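Side-chain contacts in thiosulfate reductase (Thermus thermophilus, PDB 2VPZ), which probably reduces sulfur compounds such as thiosulfate or polysulfide, using a molybdenum-bound molybdopterin guanine dinucleotide cofactor and a [4Fe-4S] cluster: residues Q220-A223 with L224-N228; P251-P254 with G255-T258; A259-L262 with A263-H266; V311-E314 with V315-M319. All coordinates share one frame; numbering follows the deposited sequence.

Contact 1 (Q220-A223 with L224-N228)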
loop_
_atom_site.group_PDB
_atom_site.type_symbol
_atom_site.label_atom_id
_atom_site.label_comp_id
_atom_site.label_asym_id
_atom_site.label_seq_id
_atom_site.Cartn_x
_atom_site.Cartn_y
_atom_site.Cartn_z
ATOM N N GLN A 220 9.493 18.742 -18.428
ATOM C CA GLN A 220 9.468 19.520 -17.203
ATOM C C GLN A 220 8.093 20.190 -17.001
ATOM O O GLN A 220 7.455 19.983 -15.980
ATOM C CB GLN A 220 10.540 20.612 -17.214
ATOM C CG GLN A 220 11.948 20.103 -17.159
ATOM C CD GLN A 220 12.956 21.205 -17.197
ATOM O OE1 GLN A 220 14.050 21.071 -17.758
ATOM N NE2 GLN A 220 12.581 22.341 -16.599
ATOM N N ASP A 221 7.634 20.971 -17.977
ATOM C CA ASP A 221 6.354 21.691 -17.886
ATOM C C ASP A 221 5.105 20.798 -17.687
ATOM O O ASP A 221 4.200 21.081 -16.859
ATOM C CB ASP A 221 6.122 22.610 -19.127
ATOM C CG ASP A 221 7.159 23.750 -19.241
ATOM O OD1 ASP A 221 7.774 24.102 -18.208
ATOM O OD2 ASP A 221 7.319 24.293 -20.360
ATOM N N PHE A 222 5.036 19.717 -18.465
ATOM C CA PHE A 222 3.955 18.721 -18.387
ATOM C C PHE A 222 3.928 18.136 -16.955
ATOM O O PHE A 222 2.856 18.022 -16.340
ATOM C CB PHE A 222 4.201 17.603 -19.430
ATOM C CG PHE A 222 3.130 16.487 -19.441
ATOM C CD1 PHE A 222 1.796 16.751 -19.796
ATOM C CD2 PHE A 222 3.484 15.168 -19.131
ATOM C CE1 PHE A 222 0.835 15.716 -19.858
ATOM C CE2 PHE A 222 2.544 14.122 -19.170
ATOM C CZ PHE A 222 1.212 14.392 -19.540
ATOM N N ALA A 223 5.102 17.770 -16.435
ATOM C CA ALA A 223 5.232 17.223 -15.084
ATOM C C ALA A 223 4.785 18.240 -14.006
ATOM O O ALA A 223 4.168 17.866 -13.005
ATOM C CB ALA A 223 6.683 16.756 -14.814
ATOM N N LEU A 224 5.075 19.520 -14.212
ATOM C CA LEU A 224 4.675 20.576 -13.279
ATOM C C LEU A 224 3.152 20.797 -13.318
ATOM O O LEU A 224 2.520 21.042 -12.276
ATOM C CB LEU A 224 5.440 21.888 -13.548
ATOM C CG LEU A 224 6.913 21.775 -13.088
ATOM C CD1 LEU A 224 7.735 22.975 -13.594
ATOM C CD2 LEU A 224 6.958 21.642 -11.546
ATOM N N ALA A 225 2.560 20.693 -14.510
ATOM C CA ALA A 225 1.105 20.811 -14.650
ATOM C C ALA A 225 0.437 19.657 -13.864
ATOM O O ALA A 225 -0.436 19.900 -13.041
ATOM C CB ALA A 225 0.668 20.757 -16.151
ATOM N N LEU A 226 0.859 18.411 -14.085
ATOM C CA LEU A 226 0.272 17.268 -13.354
ATOM C C LEU A 226 0.286 17.517 -11.827
ATOM O O LEU A 226 -0.719 17.321 -11.115
ATOM C CB LEU A 226 1.019 15.945 -13.666
ATOM C CG LEU A 226 0.675 15.285 -15.014
ATOM C CD1 LEU A 226 1.508 14.004 -15.235
ATOM C CD2 LEU A 226 -0.841 14.979 -15.066
ATOM N N LYS A 227 1.454 17.973 -11.379
ATOM C CA LYS A 227 1.813 18.317 -10.000
ATOM C C LYS A 227 0.857 19.315 -9.319
ATOM O O LYS A 227 0.504 19.138 -8.151
ATOM C CB LYS A 227 3.237 18.867 -9.972
ATOM C CG LYS A 227 3.819 19.049 -8.581
ATOM C CD LYS A 227 4.711 17.863 -8.209
ATOM C CE LYS A 227 4.762 17.589 -6.698
ATOM N NZ LYS A 227 5.695 18.513 -5.980
ATOM N N ASN A 228 0.476 20.372 -10.032
ATOM C CA ASN A 228 -0.465 21.387 -9.548
ATOM C C ASN A 228 -1.951 21.043 -9.729
ATOM O O ASN A 228 -2.811 21.907 -9.585
ATOM C CB ASN A 228 -0.212 22.745 -10.196
ATOM C CG ASN A 228 1.218 23.165 -10.147
ATOM O OD1 ASN A 228 1.934 22.742 -9.238
ATOM N ND2 ASN A 228 1.648 23.989 -11.105
#
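Phe222 swings its ring away from its own amide, CG anti to the backbone N (chi1 180°), while Leu226, one helical turn on, carries CG anti to the carbonyl carbon (chi1 -78°); the four-residue spacing puts both on one flank of helix 216-227, and these torsions bring Leu226 CD1 to the ring. This methyl of Leu226 comes in obliquely and meets Phe222 CE2 at 4.1 Å, a loose apolar contact. Both residues also rest on Val232 of strand 231-235, and Phe222 reaches Leu205 of strand 202-206, so this flank faces the sheet of a beta-alpha-beta unit. The backbone repeats the same spacing: Leu226 N gives a nearly straight bond to Phe222 O (3.0 Å, 171°), and Lys227 N reaches Ala223 O at 3.2 Å. On another flank CG of Leu224 lies 3.4 Å from Gln220 O, and its side chain packs against an aromatic residue of another protein chain. Asp221 turns its carboxylate out to a salt bridge with Arg75. The chemistry is thus divided by flank: apolar groups seal the helix to the strands, while Asp221 and Leu224 serve partners beyond this helix.

Contact 2 (P251-P254 with G255-T258). With MGD (2-amino-5,6-dimercapto-7-methyl-3,7,8a,9-tetrahydro-8-oxa-1,3,9,10-tetraaza-anthracen-4-one guanosine dinucleotide), chain I.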
loop_
_atom_site.group_PDB
_atom_site.type_symbol
_atom_site.label_atom_id
_atom_site.label_comp_id
_atom_site.label_asym_id
_atom_site.label_seq_id
_atom_site.Cartn_x
_atom_site.Cartn_y
_atom_site.Cartn_z
ATOM N N PRO A 251 -9.531 5.618 -26.599
ATOM C CA PRO A 251 -8.886 4.762 -27.616
ATOM C C PRO A 251 -9.501 4.857 -29.030
ATOM O O PRO A 251 -10.129 3.900 -29.511
ATOM C CB PRO A 251 -8.953 3.336 -27.060
ATOM C CG PRO A 251 -9.879 3.381 -25.853
ATOM C CD PRO A 251 -10.282 4.842 -25.609
ATOM N N ILE A 252 -9.287 6.005 -29.675
ATOM C CA ILE A 252 -9.815 6.340 -30.999
ATOM C C ILE A 252 -9.444 5.431 -32.179
ATOM O O ILE A 252 -8.323 4.915 -32.296
ATOM C CB ILE A 252 -9.437 7.845 -31.375
ATOM C CG1 ILE A 252 -10.570 8.516 -32.139
ATOM C CG2 ILE A 252 -8.109 7.881 -32.175
ATOM C CD1 ILE A 252 -10.138 9.700 -33.030
ATOM N N LYS A 253 -10.406 5.193 -33.064
ATOM C CA LYS A 253 -10.132 4.378 -34.241
ATOM C C LYS A 253 -9.147 5.238 -35.088
ATOM O O LYS A 253 -9.407 6.426 -35.306
ATOM C CB LYS A 253 -11.440 4.068 -34.996
ATOM C CG LYS A 253 -11.272 3.959 -36.486
ATOM C CD LYS A 253 -12.483 3.325 -37.154
ATOM C CE LYS A 253 -12.068 2.442 -38.326
ATOM N NZ LYS A 253 -13.230 2.030 -39.174
ATOM N N PRO A 254 -7.999 4.651 -35.555
ATOM C CA PRO A 254 -7.052 5.451 -36.371
ATOM C C PRO A 254 -7.542 6.212 -37.631
ATOM O O PRO A 254 -8.305 5.634 -38.395
ATOM C CB PRO A 254 -5.936 4.479 -36.730
ATOM C CG PRO A 254 -5.976 3.412 -35.690
ATOM C CD PRO A 254 -7.452 3.324 -35.250
ATOM N N GLY A 255 -7.033 7.444 -37.805
ATOM C CA GLY A 255 -7.321 8.334 -38.928
ATOM C C GLY A 255 -8.686 8.955 -38.904
ATOM O O GLY A 255 -9.274 9.380 -39.924
ATOM N N THR A 256 -9.192 9.080 -37.693
ATOM C CA THR A 256 -10.543 9.516 -37.436
ATOM C C THR A 256 -10.728 10.751 -36.499
ATOM O O THR A 256 -11.856 11.115 -36.137
ATOM C CB THR A 256 -11.300 8.228 -36.889
ATOM O OG1 THR A 256 -12.337 7.855 -37.771
ATOM C CG2 THR A 256 -11.816 8.399 -35.467
ATOM N N ASP A 257 -9.623 11.425 -36.180
ATOM C CA ASP A 257 -9.587 12.592 -35.292
ATOM C C ASP A 257 -10.327 13.846 -35.726
ATOM O O ASP A 257 -10.790 14.638 -34.892
ATOM C CB ASP A 257 -8.136 12.963 -34.967
ATOM C CG ASP A 257 -7.330 11.806 -34.396
ATOM O OD1 ASP A 257 -7.100 11.790 -33.163
ATOM O OD2 ASP A 257 -6.962 10.913 -35.170
ATOM N N THR A 258 -10.438 14.058 -37.023
ATOM C CA THR A 258 -11.139 15.248 -37.460
ATOM C C THR A 258 -12.658 15.130 -37.155
ATOM O O THR A 258 -13.303 16.145 -36.937
ATOM C CB THR A 258 -10.903 15.558 -38.976
ATOM O OG1 THR A 258 -9.547 15.299 -39.320
ATOM C CG2 THR A 258 -11.224 17.046 -39.263
HETATM P PB MGD I . 2.755 12.088 -32.634
HETATM O O1B MGD I . 2.862 11.518 -33.993
HETATM O O2B MGD I . 1.755 13.084 -32.331
HETATM O O3B MGD I . 4.280 12.550 -32.494
HETATM O O3A MGD I . 6.594 13.051 -31.560
HETATM P PA MGD I . 5.097 13.546 -31.550
HETATM O O1A MGD I . 5.202 14.907 -32.059
HETATM O O2A MGD I . 4.601 13.496 -30.183
HETATM O "O5'" MGD I . 2.560 10.948 -31.592
HETATM C "C5'" MGD I . 2.979 9.582 -31.642
HETATM C "C4'" MGD I . 1.738 8.916 -31.072
HETATM O "O4'" MGD I . 0.790 9.131 -32.105
HETATM C "C3'" MGD I . 1.758 7.378 -30.862
HETATM O "O3'" MGD I . 1.264 7.024 -29.545
HETATM C "C2'" MGD I . 0.784 6.808 -31.923
HETATM O "O2'" MGD I . -0.092 5.880 -31.294
HETATM C "C1'" MGD I . -0.095 8.000 -32.208
HETATM N N9 MGD I . -1.070 7.933 -33.332
HETATM C C8 MGD I . -0.922 7.237 -34.503
HETATM N N7 MGD I . -2.008 7.382 -35.314
HETATM C C5 MGD I . -2.885 8.171 -34.640
HETATM C C6 MGD I . -4.262 8.649 -34.881
HETATM O O6 MGD I . -4.771 8.381 -35.975
HETATM N N1 MGD I . -4.853 9.416 -33.967
HETATM C C2 MGD I . -4.262 9.708 -32.777
HETATM N N2 MGD I . -4.917 10.501 -31.856
HETATM N N3 MGD I . -2.993 9.294 -32.472
HETATM C C4 MGD I . -2.267 8.540 -33.342
HETATM C C10 MGD I . 7.602 13.234 -32.531
HETATM C C11 MGD I . 8.405 14.389 -32.028
HETATM O O11 MGD I . 9.107 13.962 -30.851
HETATM C C12 MGD I . 9.254 15.089 -33.121
HETATM S S12 MGD I . 8.578 15.598 -34.576
HETATM C C13 MGD I . 10.603 15.350 -32.974
HETATM S S13 MGD I . 11.450 16.231 -34.161
HETATM C C14 MGD I . 11.349 14.892 -31.748
HETATM N N15 MGD I . 12.173 13.751 -31.904
HETATM C C16 MGD I . 12.505 12.958 -30.836
HETATM C C17 MGD I . 13.409 11.755 -30.897
HETATM O O17 MGD I . 13.968 11.455 -31.989
HETATM N N18 MGD I . 13.686 11.052 -29.746
HETATM C C19 MGD I . 13.050 11.411 -28.602
HETATM N N19 MGD I . 13.278 10.659 -27.543
HETATM N N20 MGD I . 12.174 12.458 -28.436
HETATM C C21 MGD I . 11.929 13.257 -29.519
HETATM N N22 MGD I . 11.086 14.277 -29.472
HETATM C C23 MGD I . 10.362 14.743 -30.608
#
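The carboxylate of Asp257 faces the Watson-Crick side of the cofactor's guanine, the two flat groups meeting rim to rim with their planes about 38° apart, while Ile252 CG2 lies off the ring plane, 4.0 Å from MGD N1. The loop after strand 248-250 of a parallel sheet, with a type II beta turn from Lys253 to Thr256 that leads into helix 257-270, holds the guanine of one of the two molybdopterin cofactors. Asp257 pairs in a two-pronged way, OD1 accepting MGD N2 at 2.9 Å and OD2 accepting MGD N1 at the same length. Its CG stands anti to the carbonyl carbon (chi1 -54°), which carries both oxygens back over the turn to the base. Gly255 adds the third bond, its N-H pointing almost straight at MGD O6 (3.1 Å, 167°), and its positive phi suits glycine at the third position of such a turn. Donor and acceptors are thus read together, as expected for selection of guanine. An alanine at Asp257 would leave N1 and N2 of the base without their carboxylate acceptor and would probably let the guanine shift in its pocket. From the first corner of the turn Lys253 NZ makes a salt bridge to Glu613, and other bonds to the cofactor come from Asp236, Arg238 and Thr331. Within the turn Ile252 and Thr256 pack tightly, their side chains slanting across each other. Thr256 CG2 sits 3.2 Å from Ile252 CD1 and 3.1 Å from Lys253 O.

Contact 3 (A259-L262 with A263-H266)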
loop_
_atom_site.group_PDB
_atom_site.type_symbol
_atom_site.label_atom_id
_atom_site.label_comp_id
_atom_site.label_asym_id
_atom_site.label_seq_id
_atom_site.Cartn_x
_atom_site.Cartn_y
_atom_site.Cartn_z
ATOM N N ALA A 259 -13.210 13.913 -37.104
ATOM C CA ALA A 259 -14.646 13.729 -36.787
ATOM C C ALA A 259 -14.961 14.049 -35.306
ATOM O O ALA A 259 -16.049 14.535 -34.971
ATOM C CB ALA A 259 -15.128 12.288 -37.127
ATOM N N LEU A 260 -13.989 13.737 -34.438
ATOM C CA LEU A 260 -14.050 13.974 -32.990
ATOM C C LEU A 260 -13.839 15.516 -32.782
ATOM O O LEU A 260 -14.528 16.153 -31.966
ATOM C CB LEU A 260 -13.011 13.095 -32.242
ATOM C CG LEU A 260 -12.886 12.903 -30.716
ATOM C CD1 LEU A 260 -11.661 13.658 -30.177
ATOM C CD2 LEU A 260 -14.177 13.343 -29.995
ATOM N N LEU A 261 -12.930 16.133 -33.529
ATOM C CA LEU A 261 -12.730 17.587 -33.420
ATOM C C LEU A 261 -13.988 18.366 -33.934
ATOM O O LEU A 261 -14.453 19.276 -33.259
ATOM C CB LEU A 261 -11.432 18.038 -34.127
ATOM C CG LEU A 261 -10.141 17.629 -33.378
ATOM C CD1 LEU A 261 -8.933 17.582 -34.337
ATOM C CD2 LEU A 261 -9.884 18.586 -32.198
ATOM N N LEU A 262 -14.543 18.000 -35.092
ATOM C CA LEU A 262 -15.764 18.658 -35.619
ATOM C C LEU A 262 -16.979 18.559 -34.649
ATOM O O LEU A 262 -17.731 19.529 -34.485
ATOM C CB LEU A 262 -16.173 18.100 -37.007
ATOM C CG LEU A 262 -15.213 18.336 -38.185
ATOM C CD1 LEU A 262 -15.691 17.571 -39.420
ATOM C CD2 LEU A 262 -15.089 19.838 -38.493
ATOM N N ALA A 263 -17.162 17.395 -34.018
ATOM C CA ALA A 263 -18.259 17.160 -33.055
ATOM C C ALA A 263 -18.066 17.928 -31.725
ATOM O O ALA A 263 -19.029 18.180 -30.996
ATOM C CB ALA A 263 -18.465 15.632 -32.780
ATOM N N TRP A 264 -16.830 18.278 -31.393
ATOM C CA TRP A 264 -16.565 19.080 -30.204
ATOM C C TRP A 264 -16.850 20.549 -30.586
ATOM O O TRP A 264 -17.374 21.320 -29.775
ATOM C CB TRP A 264 -15.123 18.930 -29.693
ATOM C CG TRP A 264 -14.856 17.706 -28.828
ATOM C CD1 TRP A 264 -15.786 16.904 -28.206
ATOM C CD2 TRP A 264 -13.573 17.154 -28.489
ATOM N NE1 TRP A 264 -15.154 15.895 -27.516
ATOM C CE2 TRP A 264 -13.800 16.024 -27.669
ATOM C CE3 TRP A 264 -12.251 17.509 -28.800
ATOM C CZ2 TRP A 264 -12.744 15.236 -27.152
ATOM C CZ3 TRP A 264 -11.195 16.735 -28.291
ATOM C CH2 TRP A 264 -11.455 15.608 -27.474
ATOM N N ILE A 265 -16.493 20.935 -31.810
ATOM C CA ILE A 265 -16.739 22.297 -32.332
ATOM C C ILE A 265 -18.276 22.484 -32.273
ATOM O O ILE A 265 -18.781 23.498 -31.784
ATOM C CB ILE A 265 -16.200 22.486 -33.840
ATOM C CG1 ILE A 265 -14.702 22.850 -33.858
ATOM C CG2 ILE A 265 -17.039 23.563 -34.561
ATOM C CD1 ILE A 265 -13.997 22.587 -35.226
ATOM N N HIS A 266 -19.004 21.483 -32.757
ATOM C CA HIS A 266 -20.472 21.469 -32.710
ATOM C C HIS A 266 -21.025 21.624 -31.266
ATOM O O HIS A 266 -21.949 22.407 -31.044
ATOM C CB HIS A 266 -21.064 20.161 -33.320
ATOM C CG HIS A 266 -22.540 19.990 -33.187
ATOM N ND1 HIS A 266 -23.371 19.869 -34.272
ATOM C CD2 HIS A 266 -23.324 19.904 -32.113
ATOM C CE1 HIS A 266 -24.615 19.732 -33.869
ATOM N NE2 HIS A 266 -24.609 19.751 -32.553
#
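Leu260 crosses one face of the Trp264 indole at a slant, its two methyls resting on the ring, a leucine-over-tryptophan CH-pi contact between residues one turn apart on helix 257-270. CD1 of Leu260 stands over the six-membered ring, 3.6 Å from its centroid and 22° off the normal, with Trp264 CH2 the closest atom to it at 3.3 Å. CD2 is set back toward the rim where the two rings join, 3.6 Å from Trp264 CE2. The leucine reaches this place with CG anti to its own N (chi1 -171°) and with chi2 at -107°, well away from a staggered value, so the fit has probably cost some torsional strain. Leu261 touches the indole more loosely, CD2 coming obliquely to CE3 at 4.3 Å. Val315 and Ala316 of helix 309-320 also pack on this tryptophan, whose NE1 is weakly hydrogen-bonded to Ile312 O. Replacing Trp264 by an alanine would strip the leucine of its aromatic floor and would probably open a gap between the two helices. The amide of Trp264 is divided between two carbonyls: its N is 3.2 Å from Leu260 O, and it makes a weaker bond to Leu261 O.

Contact 4 (V311-E314 with V315-M319); sequences VIRE and VAREM
Helix 309-320 is amphipathic, and this contact spans most of its length, one face bearing charged side chains and another packed against helix 257-270. Arg313 and Arg317, four residues apart, lie side by side and point the same way. The guanidinium of Arg317 is laid along the aliphatic part of Arg313: CD of Arg313 comes over one of its faces, 3.4 Å from Arg317 NH2, and the two guanidinium planes are 43° apart. Arg317 gains this position with CG anti to the carbonyl carbon (chi1 -78°) and a chain extended from CG to NE. The like charges remain 4.5 Å apart between Arg313 NE and Arg317 NH2, and each has its own counter-ion, Glu299 for Arg313 and Glu271 for Arg317, which probably offsets their repulsion. Glu314 and Glu318 form a second pair at the same spacing. Their carboxylates share Arg248, Glu314 through OE1 and Glu318 through OE2, so that the arginine probably balances two negative charges; Glu318 OE1 is also hydrogen-bonded to the hydroxyl of Tyr202. On the apolar flank Val311 CG1 and Val315 CG2 are a loose 4.4 Å apart. The backbone beneath is regular: Val315 N reaches Val311 O at 3.0 Å, with an N-H...O angle of 173°, and Arg317 N reaches Arg313 O at 3.1 Å. A charged flank tied to residues elsewhere in the fold and an apolar flank packed on helix 257-270 are the two sides of an amphipathic helix in an alpha/beta domain.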
loop_
_atom_site.group_PDB
_atom_site.type_symbol
_atom_site.label_atom_id
_atom_site.label_comp_id
_atom_site.label_asym_id
_atom_site.label_seq_id
_atom_site.Cartn_x
_atom_site.Cartn_y
_atom_site.Cartn_z
ATOM N N VAL A 311 -19.312 10.366 -23.729
ATOM C CA VAL A 311 -17.910 10.734 -23.552
ATOM C C VAL A 311 -17.583 11.948 -24.464
ATOM O O VAL A 311 -17.013 12.920 -23.977
ATOM C CB VAL A 311 -16.968 9.526 -23.875
ATOM C CG1 VAL A 311 -15.481 9.962 -23.828
ATOM C CG2 VAL A 311 -17.234 8.396 -22.884
ATOM N N ILE A 312 -17.958 11.945 -25.750
ATOM C CA ILE A 312 -17.663 13.112 -26.619
ATOM C C ILE A 312 -18.228 14.455 -26.079
ATOM O O ILE A 312 -17.556 15.497 -26.117
ATOM C CB ILE A 312 -18.125 12.875 -28.101
ATOM C CG1 ILE A 312 -17.418 11.623 -28.649
ATOM C CG2 ILE A 312 -17.898 14.175 -28.933
ATOM C CD1 ILE A 312 -17.685 11.220 -30.103
ATOM N N ARG A 313 -19.452 14.394 -25.564
ATOM C CA ARG A 313 -20.166 15.508 -24.922
ATOM C C ARG A 313 -19.506 15.988 -23.617
ATOM O O ARG A 313 -19.231 17.186 -23.446
ATOM C CB ARG A 313 -21.602 15.119 -24.598
ATOM C CG ARG A 313 -22.554 15.655 -25.586
ATOM C CD ARG A 313 -24.001 15.548 -25.218
ATOM N NE ARG A 313 -24.677 15.488 -26.492
ATOM C CZ ARG A 313 -25.030 14.369 -27.098
ATOM N NH1 ARG A 313 -24.804 13.198 -26.516
ATOM N NH2 ARG A 313 -25.517 14.424 -28.330
ATOM N N GLU A 314 -19.302 15.051 -22.694
ATOM C CA GLU A 314 -18.655 15.305 -21.398
ATOM C C GLU A 314 -17.280 15.978 -21.581
ATOM O O GLU A 314 -16.975 16.960 -20.894
ATOM C CB GLU A 314 -18.494 14.000 -20.598
ATOM C CG GLU A 314 -19.606 13.679 -19.586
ATOM C CD GLU A 314 -19.597 12.219 -19.056
ATOM O OE1 GLU A 314 -18.505 11.663 -18.765
ATOM O OE2 GLU A 314 -20.707 11.648 -18.922
ATOM N N VAL A 315 -16.445 15.473 -22.483
ATOM C CA VAL A 315 -15.148 16.110 -22.696
ATOM C C VAL A 315 -15.278 17.577 -23.168
ATOM O O VAL A 315 -14.560 18.428 -22.656
ATOM C CB VAL A 315 -14.223 15.269 -23.661
ATOM C CG1 VAL A 315 -12.905 16.040 -23.985
ATOM C CG2 VAL A 315 -13.900 13.935 -22.997
ATOM N N ALA A 316 -16.180 17.913 -24.089
ATOM C CA ALA A 316 -16.318 19.323 -24.494
ATOM C C ALA A 316 -16.871 20.234 -23.374
ATOM O O ALA A 316 -16.479 21.401 -23.276
ATOM C CB ALA A 316 -17.203 19.465 -25.751
ATOM N N ARG A 317 -17.768 19.710 -22.536
ATOM C CA ARG A 317 -18.354 20.469 -21.416
ATOM C C ARG A 317 -17.313 20.812 -20.364
ATOM O O ARG A 317 -17.216 21.962 -19.918
ATOM C CB ARG A 317 -19.497 19.712 -20.752
ATOM C CG ARG A 317 -20.792 19.763 -21.523
ATOM C CD ARG A 317 -21.706 18.626 -21.090
ATOM N NE ARG A 317 -22.919 18.476 -21.887
ATOM C CZ ARG A 317 -23.824 17.517 -21.727
ATOM N NH1 ARG A 317 -23.663 16.596 -20.786
ATOM N NH2 ARG A 317 -24.902 17.481 -22.507
ATOM N N GLU A 318 -16.554 19.796 -19.975
ATOM C CA GLU A 318 -15.466 19.907 -19.006
ATOM C C GLU A 318 -14.415 20.914 -19.469
ATOM O O GLU A 318 -13.836 21.632 -18.644
ATOM C CB GLU A 318 -14.761 18.554 -18.796
ATOM C CG GLU A 318 -15.689 17.376 -18.540
ATOM C CD GLU A 318 -14.998 16.126 -17.985
ATOM O OE1 GLU A 318 -13.813 15.883 -18.323
ATOM O OE2 GLU A 318 -15.667 15.388 -17.222
ATOM N N MET A 319 -14.140 20.964 -20.772
ATOM C CA MET A 319 -13.126 21.906 -21.233
ATOM C C MET A 319 -13.733 23.331 -21.230
ATOM O O MET A 319 -13.071 24.266 -20.761
ATOM C CB MET A 319 -12.396 21.415 -22.543
ATOM C CG MET A 319 -12.943 21.683 -23.955
ATOM S SD MET A 319 -12.245 20.482 -25.173
ATOM C CE MET A 319 -10.499 20.734 -24.913
#

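How the contacts relate
The four contacts come in series along one chain. Contact 1 lies on helix 216-227, between strands 202-206 and 231-235 of a four-stranded parallel sheet. Contact 2 follows edge strand 248-250 of that sheet and runs straight into contact 3 on helix 257-270, their centres 12 Å apart. Contact 4, on helix 309-320, comes later but packs on contact 3 with centres 11 Å apart, where Trp264 CZ2 meets Val315 CG1 at 3.3 Å. Contact 1 stands apart, about 22 Å from contact 4 and 27 Å from contact 2, centre to centre. The guanine-binding turn is thereby continuous with a helix that is itself packed on its neighbour.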